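Local coordinates for light harvesting complex 1 Protein W (Rhodopseudomonas palustris, PDB 6Z5S) that probably interrupts the ring of light-harvesting 1 subunits around the photosynthetic reaction centre, leaving a gap through which quinones could pass, at residues Ala36-Thr48 / Pro77-Phe89. Sequence-based numbering, arbitrary orientation.
With BCL (bacteriochlorophyll a), chain B.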
ATOM      1  N   ALA A  36       8.356 -39.414  29.108  1.00 84.70           N
ATOM      2  CA  ALA A  36       8.826 -38.832  30.352  1.00 84.70           C
ATOM      3  C   ALA A  36       8.284 -37.421  30.505  1.00 84.70           C
ATOM      4  O   ALA A  36       7.570 -37.142  31.471  1.00 84.70           O
ATOM      5  CB  ALA A  36      10.356 -38.847  30.397  1.00 84.70           C
ATOM      6  N   GLY A  37       8.557 -36.536  29.548  1.00 84.19           N
ATOM      7  CA  GLY A  37       7.921 -35.234  29.557  1.00 84.19           C
ATOM      8  C   GLY A  37       6.437 -35.305  29.270  1.00 84.19           C
ATOM      9  O   GLY A  37       5.661 -34.504  29.796  1.00 84.19           O
ATOM     10  N   ALA A  38       6.020 -36.262  28.440  1.00 76.37           N
ATOM     11  CA  ALA A  38       4.603 -36.399  28.126  1.00 76.37           C
ATOM     12  C   ALA A  38       3.825 -36.917  29.326  1.00 76.37           C
ATOM     13  O   ALA A  38       2.766 -36.381  29.669  1.00 76.37           O
ATOM     14  CB  ALA A  38       4.421 -37.324  26.925  1.00 76.37           C
ATOM     15  N   ALA A  39       4.330 -37.967  29.975  1.00 79.92           N
ATOM     16  CA  ALA A  39       3.661 -38.492  31.158  1.00 79.92           C
ATOM     17  C   ALA A  39       3.724 -37.511  32.318  1.00 79.92           C
ATOM     18  O   ALA A  39       2.789 -37.443  33.123  1.00 79.92           O
ATOM     19  CB  ALA A  39       4.271 -39.830  31.559  1.00 79.92           C
ATOM     20  N   SER A  40       4.810 -36.744  32.419  1.00 82.45           N
ATOM     21  CA  SER A  40       4.888 -35.692  33.424  1.00 82.45           C
ATOM     22  C   SER A  40       3.837 -34.618  33.210  1.00 82.45           C
ATOM     23  O   SER A  40       3.520 -33.878  34.147  1.00 82.45           O
ATOM     24  CB  SER A  40       6.275 -35.057  33.416  1.00 82.45           C
ATOM     25  OG  SER A  40       6.333 -33.978  34.324  1.00 82.45           O
ATOM     26  N   MET A  41       3.296 -34.512  31.999  1.00 77.75           N
ATOM     27  CA  MET A  41       2.264 -33.523  31.729  1.00 77.75           C
ATOM     28  C   MET A  41       0.888 -34.020  32.148  1.00 77.75           C
ATOM     29  O   MET A  41       0.100 -33.263  32.724  1.00 77.75           O
ATOM     30  CB  MET A  41       2.267 -33.168  30.247  1.00 77.75           C
ATOM     31  CG  MET A  41       1.346 -32.029  29.877  1.00 77.75           C
ATOM     32  SD  MET A  41       1.391 -31.690  28.111  1.00 77.75           S
ATOM     33  CE  MET A  41       3.044 -31.031  27.940  1.00 77.75           C
ATOM     34  N   VAL A  42       0.586 -35.288  31.885  1.00 75.35           N
ATOM     35  CA  VAL A  42      -0.764 -35.796  32.071  1.00 75.35           C
ATOM     36  C   VAL A  42      -0.973 -36.500  33.406  1.00 75.35           C
ATOM     37  O   VAL A  42      -2.128 -36.708  33.803  1.00 75.35           O
ATOM     38  CB  VAL A  42      -1.154 -36.740  30.917  1.00 75.35           C
ATOM     39  CG1 VAL A  42      -0.873 -36.073  29.585  1.00 75.35           C
ATOM     40  CG2 VAL A  42      -0.411 -38.052  31.036  1.00 75.35           C
ATOM     41  N   VAL A  43       0.097 -36.882  34.105  1.00 78.42           N
ATOM     42  CA  VAL A  43      -0.096 -37.492  35.413  1.00 78.42           C
ATOM     43  C   VAL A  43      -0.572 -36.467  36.428  1.00 78.42           C
ATOM     44  O   VAL A  43      -1.138 -36.835  37.462  1.00 78.42           O
ATOM     45  CB  VAL A  43       1.197 -38.175  35.891  1.00 78.42           C
ATOM     46  CG1 VAL A  43       2.207 -37.137  36.342  1.00 78.42           C
ATOM     47  CG2 VAL A  43       0.893 -39.159  37.006  1.00 78.42           C
ATOM     48  N   GLY A  44      -0.381 -35.186  36.146  1.00 78.02           N
ATOM     49  CA  GLY A  44      -0.705 -34.139  37.079  1.00 78.02           C
ATOM     50  C   GLY A  44      -2.183 -33.982  37.372  1.00 78.02           C
ATOM     51  O   GLY A  44      -2.610 -34.006  38.531  1.00 78.02           O
ATOM     52  N   PRO A  45      -2.990 -33.773  36.330  1.00 72.20           N
ATOM     53  CA  PRO A  45      -4.439 -33.671  36.547  1.00 72.20           C
ATOM     54  C   PRO A  45      -5.037 -34.859  37.270  1.00 72.20           C
ATOM     55  O   PRO A  45      -5.991 -34.685  38.031  1.00 72.20           O
ATOM     56  CB  PRO A  45      -4.986 -33.537  35.123  1.00 72.20           C
ATOM     57  CG  PRO A  45      -3.912 -32.839  34.408  1.00 72.20           C
ATOM     58  CD  PRO A  45      -2.624 -33.383  34.959  1.00 72.20           C
ATOM     59  N   PHE A  46      -4.502 -36.063  37.087  1.00 71.68           N
ATOM     60  CA  PHE A  46      -5.030 -37.196  37.839  1.00 71.68           C
ATOM     61  C   PHE A  46      -4.653 -37.095  39.311  1.00 71.68           C
ATOM     62  O   PHE A  46      -5.464 -37.410  40.192  1.00 71.68           O
ATOM     63  CB  PHE A  46      -4.530 -38.500  37.232  1.00 71.68           C
ATOM     64  CG  PHE A  46      -5.127 -38.794  35.897  1.00 71.68           C
ATOM     65  CD1 PHE A  46      -6.466 -39.119  35.787  1.00 71.68           C
ATOM     66  CD2 PHE A  46      -4.361 -38.729  34.751  1.00 71.68           C
ATOM     67  CE1 PHE A  46      -7.025 -39.384  34.557  1.00 71.68           C
ATOM     68  CE2 PHE A  46      -4.918 -38.993  33.521  1.00 71.68           C
ATOM     69  CZ  PHE A  46      -6.253 -39.317  33.426  1.00 71.68           C
ATOM     70  N   ILE A  47      -3.429 -36.648  39.592  1.00 75.94           N
ATOM     71  CA  ILE A  47      -3.016 -36.402  40.969  1.00 75.94           C
ATOM     72  C   ILE A  47      -3.957 -35.408  41.633  1.00 75.94           C
ATOM     73  O   ILE A  47      -4.459 -35.644  42.737  1.00 75.94           O
ATOM     74  CB  ILE A  47      -1.561 -35.907  41.008  1.00 75.94           C
ATOM     75  CG1 ILE A  47      -0.601 -37.027  40.613  1.00 75.94           C
ATOM     76  CG2 ILE A  47      -1.228 -35.358  42.378  1.00 75.94           C
ATOM     77  CD1 ILE A  47      -0.766 -38.284  41.421  1.00 75.94           C
ATOM     78  N   THR A  48      -4.205 -34.274  40.973  1.00 75.58           N
ATOM     79  CA  THR A  48      -5.064 -33.270  41.587  1.00 75.58           C
ATOM     80  C   THR A  48      -6.506 -33.748  41.682  1.00 75.58           C
ATOM     81  O   THR A  48      -7.210 -33.382  42.627  1.00 75.58           O
ATOM     82  CB  THR A  48      -4.978 -31.942  40.839  1.00 75.58           C
ATOM     83  OG1 THR A  48      -5.678 -30.937  41.577  1.00 75.58           O
ATOM     84  CG2 THR A  48      -5.599 -32.048  39.497  1.00 75.58           C
ATOM     85  N   PRO A  77      -6.232 -25.846  39.631  1.00 71.59           N
ATOM     86  CA  PRO A  77      -5.014 -26.590  39.981  1.00 71.59           C
ATOM     87  C   PRO A  77      -4.639 -27.621  38.939  1.00 71.59           C
ATOM     88  O   PRO A  77      -3.452 -27.792  38.652  1.00 71.59           O
ATOM     89  CB  PRO A  77      -5.376 -27.235  41.323  1.00 71.59           C
ATOM     90  CG  PRO A  77      -6.349 -26.315  41.909  1.00 71.59           C
ATOM     91  CD  PRO A  77      -7.162 -25.785  40.772  1.00 71.59           C
ATOM     92  N   ALA A  78      -5.620 -28.304  38.348  1.00 71.70           N
ATOM     93  CA  ALA A  78      -5.315 -29.256  37.286  1.00 71.70           C
ATOM     94  C   ALA A  78      -4.665 -28.563  36.099  1.00 71.70           C
ATOM     95  O   ALA A  78      -3.695 -29.071  35.524  1.00 71.70           O
ATOM     96  CB  ALA A  78      -6.585 -29.979  36.848  1.00 71.70           C
ATOM     97  N   PHE A  79      -5.176 -27.391  35.727  1.00 72.13           N
ATOM     98  CA  PHE A  79      -4.644 -26.696  34.565  1.00 72.13           C
ATOM     99  C   PHE A  79      -3.236 -26.182  34.828  1.00 72.13           C
ATOM    100  O   PHE A  79      -2.364 -26.280  33.959  1.00 72.13           O
ATOM    101  CB  PHE A  79      -5.571 -25.552  34.171  1.00 72.13           C
ATOM    102  CG  PHE A  79      -5.176 -24.875  32.903  1.00 72.13           C
ATOM    103  CD1 PHE A  79      -4.914 -25.617  31.770  1.00 72.13           C
ATOM    104  CD2 PHE A  79      -5.067 -23.504  32.840  1.00 72.13           C
ATOM    105  CE1 PHE A  79      -4.551 -25.004  30.599  1.00 72.13           C
ATOM    106  CE2 PHE A  79      -4.706 -22.883  31.669  1.00 72.13           C
ATOM    107  CZ  PHE A  79      -4.447 -23.633  30.548  1.00 72.13           C
ATOM    108  N   GLY A  80      -2.996 -25.619  36.012  1.00 76.66           N
ATOM    109  CA  GLY A  80      -1.649 -25.200  36.349  1.00 76.66           C
ATOM    110  C   GLY A  80      -0.699 -26.367  36.500  1.00 76.66           C
ATOM    111  O   GLY A  80       0.502 -26.237  36.252  1.00 76.66           O
ATOM    112  N   THR A  81      -1.221 -27.525  36.891  1.00 76.73           N
ATOM    113  CA  THR A  81      -0.395 -28.715  36.997  1.00 76.73           C
ATOM    114  C   THR A  81       0.016 -29.215  35.622  1.00 76.73           C
ATOM    115  O   THR A  81       1.146 -29.684  35.430  1.00 76.73           O
ATOM    116  CB  THR A  81      -1.162 -29.789  37.750  1.00 76.73           C
ATOM    117  OG1 THR A  81      -1.551 -29.283  39.031  1.00 76.73           O
ATOM    118  CG2 THR A  81      -0.298 -30.952  37.952  1.00 76.73           C
ATOM    119  N   LEU A  82      -0.900 -29.123  34.657  1.00 76.34           N
ATOM    120  CA  LEU A  82      -0.590 -29.457  33.273  1.00 76.34           C
ATOM    121  C   LEU A  82       0.647 -28.724  32.778  1.00 76.34           C
ATOM    122  O   LEU A  82       1.318 -29.192  31.853  1.00 76.34           O
ATOM    123  CB  LEU A  82      -1.786 -29.126  32.382  1.00 76.34           C
ATOM    124  CG  LEU A  82      -2.023 -29.993  31.152  1.00 76.34           C
ATOM    125  CD1 LEU A  82      -2.257 -31.429  31.558  1.00 76.34           C
ATOM    126  CD2 LEU A  82      -3.206 -29.464  30.372  1.00 76.34           C
ATOM    127  N   PHE A  83       0.962 -27.578  33.379  1.00 78.92           N
ATOM    128  CA  PHE A  83       2.155 -26.809  33.054  1.00 78.92           C
ATOM    129  C   PHE A  83       3.316 -27.080  33.998  1.00 78.92           C
ATOM    130  O   PHE A  83       4.465 -27.128  33.556  1.00 78.92           O
ATOM    131  CB  PHE A  83       1.841 -25.312  33.068  1.00 78.92           C
ATOM    132  CG  PHE A  83       1.200 -24.815  31.808  1.00 78.92           C
ATOM    133  CD1 PHE A  83       1.974 -24.414  30.736  1.00 78.92           C
ATOM    134  CD2 PHE A  83      -0.176 -24.745  31.699  1.00 78.92           C
ATOM    135  CE1 PHE A  83       1.386 -23.952  29.576  1.00 78.92           C
ATOM    136  CE2 PHE A  83      -0.770 -24.287  30.543  1.00 78.92           C
ATOM    137  CZ  PHE A  83       0.012 -23.890  29.479  1.00 78.92           C
ATOM    138  N   VAL A  84       3.046 -27.254  35.295  1.00 80.40           N
ATOM    139  CA  VAL A  84       4.131 -27.431  36.253  1.00 80.40           C
ATOM    140  C   VAL A  84       4.791 -28.793  36.107  1.00 80.40           C
ATOM    141  O   VAL A  84       5.934 -28.969  36.537  1.00 80.40           O
ATOM    142  CB  VAL A  84       3.642 -27.237  37.701  1.00 80.40           C
ATOM    143  CG1 VAL A  84       2.988 -28.499  38.224  1.00 80.40           C
ATOM    144  CG2 VAL A  84       4.791 -26.831  38.596  1.00 80.40           C
ATOM    145  N   GLY A  85       4.106 -29.765  35.517  1.00 82.20           N
ATOM    146  CA  GLY A  85       4.712 -31.047  35.247  1.00 82.20           C
ATOM    147  C   GLY A  85       5.947 -30.946  34.370  1.00 82.20           C
ATOM    148  O   GLY A  85       7.061 -31.288  34.786  1.00 82.20           O
ATOM    149  N   PRO A  86       5.770 -30.475  33.132  1.00 84.16           N
ATOM    150  CA  PRO A  86       6.906 -30.450  32.196  1.00 84.16           C
ATOM    151  C   PRO A  86       8.073 -29.593  32.649  1.00 84.16           C
ATOM    152  O   PRO A  86       9.224 -29.968  32.404  1.00 84.16           O
ATOM    153  CB  PRO A  86       6.277 -29.906  30.908  1.00 84.16           C
ATOM    154  CG  PRO A  86       4.847 -30.247  31.020  1.00 84.16           C
ATOM    155  CD  PRO A  86       4.507 -30.122  32.464  1.00 84.16           C
ATOM    156  N   VAL A  87       7.828 -28.453  33.297  1.00 83.42           N
ATOM    157  CA  VAL A  87       8.954 -27.601  33.670  1.00 83.42           C
ATOM    158  C   VAL A  87       9.752 -28.228  34.805  1.00 83.42           C
ATOM    159  O   VAL A  87      10.979 -28.094  34.855  1.00 83.42           O
ATOM    160  CB  VAL A  87       8.477 -26.179  34.018  1.00 83.42           C
ATOM    161  CG1 VAL A  87       7.527 -25.679  32.951  1.00 83.42           C
ATOM    162  CG2 VAL A  87       7.825 -26.132  35.381  1.00 83.42           C
ATOM    163  N   VAL A  88       9.088 -28.934  35.720  1.00 85.15           N
ATOM    164  CA  VAL A  88       9.826 -29.651  36.749  1.00 85.15           C
ATOM    165  C   VAL A  88      10.586 -30.814  36.132  1.00 85.15           C
ATOM    166  O   VAL A  88      11.731 -31.091  36.506  1.00 85.15           O
ATOM    167  CB  VAL A  88       8.882 -30.118  37.868  1.00 85.15           C
ATOM    168  CG1 VAL A  88       9.587 -31.107  38.771  1.00 85.15           C
ATOM    169  CG2 VAL A  88       8.402 -28.934  38.675  1.00 85.15           C
ATOM    170  N   PHE A  89       9.976 -31.503  35.165  1.00 88.35           N
ATOM    171  CA  PHE A  89      10.684 -32.600  34.518  1.00 88.35           C
ATOM    172  C   PHE A  89      11.901 -32.108  33.751  1.00 88.35           C
ATOM    173  O   PHE A  89      12.914 -32.811  33.683  1.00 88.35           O
ATOM    174  CB  PHE A  89       9.765 -33.364  33.572  1.00 88.35           C
ATOM    175  CG  PHE A  89      10.509 -34.176  32.559  1.00 88.35           C
ATOM    176  CD1 PHE A  89      11.036 -35.401  32.898  1.00 88.35           C
ATOM    177  CD2 PHE A  89      10.711 -33.701  31.277  1.00 88.35           C
ATOM    178  CE1 PHE A  89      11.731 -36.144  31.983  1.00 88.35           C
ATOM    179  CE2 PHE A  89      11.411 -34.444  30.357  1.00 88.35           C
ATOM    180  CZ  PHE A  89      11.920 -35.667  30.712  1.00 88.35           C
TER
HETATM  181 MG   BCL B 101      -9.713 -34.634  31.797  1.00 49.26          MG
HETATM  182  CHA BCL B 101      -8.553 -37.243  29.932  1.00 49.26           C
HETATM  183  CHB BCL B 101      -6.710 -33.155  31.504  1.00 49.26           C
HETATM  184  CHC BCL B 101     -10.996 -31.926  33.350  1.00 49.26           C
HETATM  185  CHD BCL B 101     -12.960 -35.920  31.534  1.00 49.26           C
HETATM  186  NA  BCL B 101      -7.927 -35.162  31.072  1.00 49.26           N
HETATM  187  C1A BCL B 101      -7.616 -36.211  30.406  1.00 49.26           C
HETATM  188  C2A BCL B 101      -6.160 -36.322  30.099  1.00 49.26           C
HETATM  189  C3A BCL B 101      -5.577 -35.210  30.914  1.00 49.26           C
HETATM  190  C4A BCL B 101      -6.812 -34.440  31.204  1.00 49.26           C
HETATM  191  CMA BCL B 101      -4.961 -35.724  32.200  1.00 49.26           C
HETATM  192  CAA BCL B 101      -5.893 -36.042  28.635  1.00 49.26           C
HETATM  193  CBA BCL B 101      -5.018 -37.123  28.024  1.00 49.26           C
HETATM  194  CGA BCL B 101      -4.134 -36.507  26.977  1.00 49.26           C
HETATM  195  O1A BCL B 101      -3.995 -35.302  26.914  1.00 49.26           O
HETATM  196  O2A BCL B 101      -3.420 -37.330  26.023  1.00 49.26           O
HETATM  197  NB  BCL B 101      -8.977 -32.798  32.325  1.00 49.26           N
HETATM  198  C1B BCL B 101      -7.725 -32.344  32.172  1.00 49.26           C
HETATM  199  C2B BCL B 101      -7.437 -30.979  32.669  1.00 49.26           C
HETATM  200  C3B BCL B 101      -8.748 -30.616  33.222  1.00 49.26           C
HETATM  201  C4B BCL B 101      -9.592 -31.805  32.971  1.00 49.26           C
HETATM  202  CMB BCL B 101      -6.132 -30.237  32.592  1.00 49.26           C
HETATM  203  CAB BCL B 101      -9.186 -29.364  33.902  1.00 49.26           C
HETATM  204  OBB BCL B 101     -10.082 -29.414  34.718  1.00 49.26           O
HETATM  205  CBB BCL B 101      -8.528 -28.069  33.546  1.00 49.26           C
HETATM  206  NC  BCL B 101     -11.539 -34.036  32.354  1.00 49.26           N
HETATM  207  C1C BCL B 101     -11.829 -32.874  32.956  1.00 49.26           C
HETATM  208  C2C BCL B 101     -13.278 -32.657  33.198  1.00 49.26           C
HETATM  209  C3C BCL B 101     -13.852 -33.956  32.733  1.00 49.26           C
HETATM  210  C4C BCL B 101     -12.658 -34.647  32.190  1.00 49.26           C
HETATM  211  CMC BCL B 101     -13.531 -32.470  34.681  1.00 49.26           C
HETATM  212  CAC BCL B 101     -14.840 -33.803  31.593  1.00 49.26           C
HETATM  213  CBC BCL B 101     -16.173 -33.271  32.055  1.00 49.26           C
HETATM  214  ND  BCL B 101     -10.688 -36.194  30.923  1.00 49.26           N
HETATM  215  C1D BCL B 101     -11.930 -36.687  30.870  1.00 49.26           C
HETATM  216  C2D BCL B 101     -12.040 -37.957  30.089  1.00 49.26           C
HETATM  217  C3D BCL B 101     -10.635 -38.130  29.730  1.00 49.26           C
HETATM  218  C4D BCL B 101      -9.951 -37.121  30.251  1.00 49.26           C
HETATM  219  CMD BCL B 101     -13.097 -38.928  29.658  1.00 49.26           C
HETATM  220  CAD BCL B 101      -9.714 -39.024  29.009  1.00 49.26           C
HETATM  221  OBD BCL B 101     -10.024 -40.090  28.383  1.00 49.26           O
HETATM  222  CBD BCL B 101      -8.340 -38.472  29.106  1.00 49.26           C
HETATM  223  CGD BCL B 101      -7.454 -39.494  29.732  1.00 49.26           C
HETATM  224  O1D BCL B 101      -7.726 -39.998  30.800  1.00 49.26           O
HETATM  225  O2D BCL B 101      -6.267 -39.931  29.032  1.00 49.26           O
HETATM  226  CED BCL B 101      -5.551 -41.061  29.505  1.00 49.26           C
HETATM  227  C1  BCL B 101      -2.138 -36.897  25.588  1.00 49.26           C
HETATM  228  C2  BCL B 101      -1.153 -37.997  25.882  1.00 49.26           C
HETATM  229  C3  BCL B 101       0.151 -37.882  25.606  1.00 49.26           C
HETATM  230  C4  BCL B 101       1.057 -39.032  25.933  1.00 49.26           C
HETATM  231  C5  BCL B 101       0.706 -36.614  24.998  1.00 49.26           C
HETATM  232  C6  BCL B 101       1.055 -35.605  26.089  1.00 49.26           C
HETATM  233  C7  BCL B 101       1.359 -34.218  25.528  1.00 49.26           C
HETATM  234  C8  BCL B 101       2.586 -34.216  24.622  1.00 49.26           C
HETATM  235  C9  BCL B 101       3.828 -33.751  25.376  1.00 49.26           C
HETATM  236  C10 BCL B 101       2.304 -33.366  23.383  1.00 49.26           C
HETATM  237  C11 BCL B 101       3.279 -32.207  23.182  1.00 49.26           C
HETATM  238  C12 BCL B 101       2.575 -30.862  23.333  1.00 49.26           C
HETATM  239  C13 BCL B 101       2.361 -30.195  21.979  1.00 49.26           C
HETATM  240  C14 BCL B 101       3.403 -29.112  21.736  1.00 49.26           C
HETATM  241  C15 BCL B 101       0.949 -29.617  21.903  1.00 49.26           C
HETATM  242  C16 BCL B 101       0.448 -29.552  20.464  1.00 49.26           C
HETATM  243  C17 BCL B 101      -1.004 -29.095  20.387  1.00 49.26           C
HETATM  244  C18 BCL B 101      -1.334 -28.569  18.995  1.00 49.26           C
HETATM  245  C19 BCL B 101      -2.457 -27.542  19.049  1.00 49.26           C
HETATM  246  C20 BCL B 101      -1.687 -29.697  18.031  1.00 49.26           C
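Gly44 faces Thr81 and Met41 faces Gly85 where two consecutive, predicted transmembrane helices pack as an antiparallel helical hairpin, a worked example of how small residues let membrane helices come close. The axes of 37-48 and 77-89 approach to 7.2 Å, with 146° between their directions, and the CA atoms of Met41 and Gly85 lie 4.9 Å apart. Polar contacts at this level draw on backbone carbonyls of both helices: Gly85 CA makes a CA-H...O contact of 3.3 Å with Ser40 O, a place where a CB would collide with that carbonyl. Ser40 OG, swung away from its own N (chi1 176°), gives a weak hydrogen bond to Gly85 O, which also accepts from Phe89 N.

Aromatic packing closes one end. The Phe89 ring lies with a face against the backbone at Ala36 and Gly37, Gly37 CA sitting 3.9 Å from the ring centroid as a CH-pi donor, while Ala36 CB packs obliquely against CE1, on the same side of the ring. A serine in place of Phe89 would probably leave Gly37 CA without its aromatic acceptor and open a gap beside Ala36. Helix 10-24 adds Leu22 against Phe89 and Ala19 against Ser40.

Apolar contacts make up the flank beside the bacteriochlorophyll. Pro45 and Pro86, lacking an N-H, kink their helices; Met41 O and Leu82 O, the carbonyls one turn back, instead face Leu82 CD1 and Met41 CG respectively. Met41, its chain bent at the last torsion, crosses Pro86 at about a right angle, CE lying 3.7 Å from Pro86 CG, and its SD touches pigment C7. Leu82 divides its branches: CD1 packs 3.6 Å from Pro45 CG, whereas CD2 reaches the pigment methyl CMB at 3.8 Å.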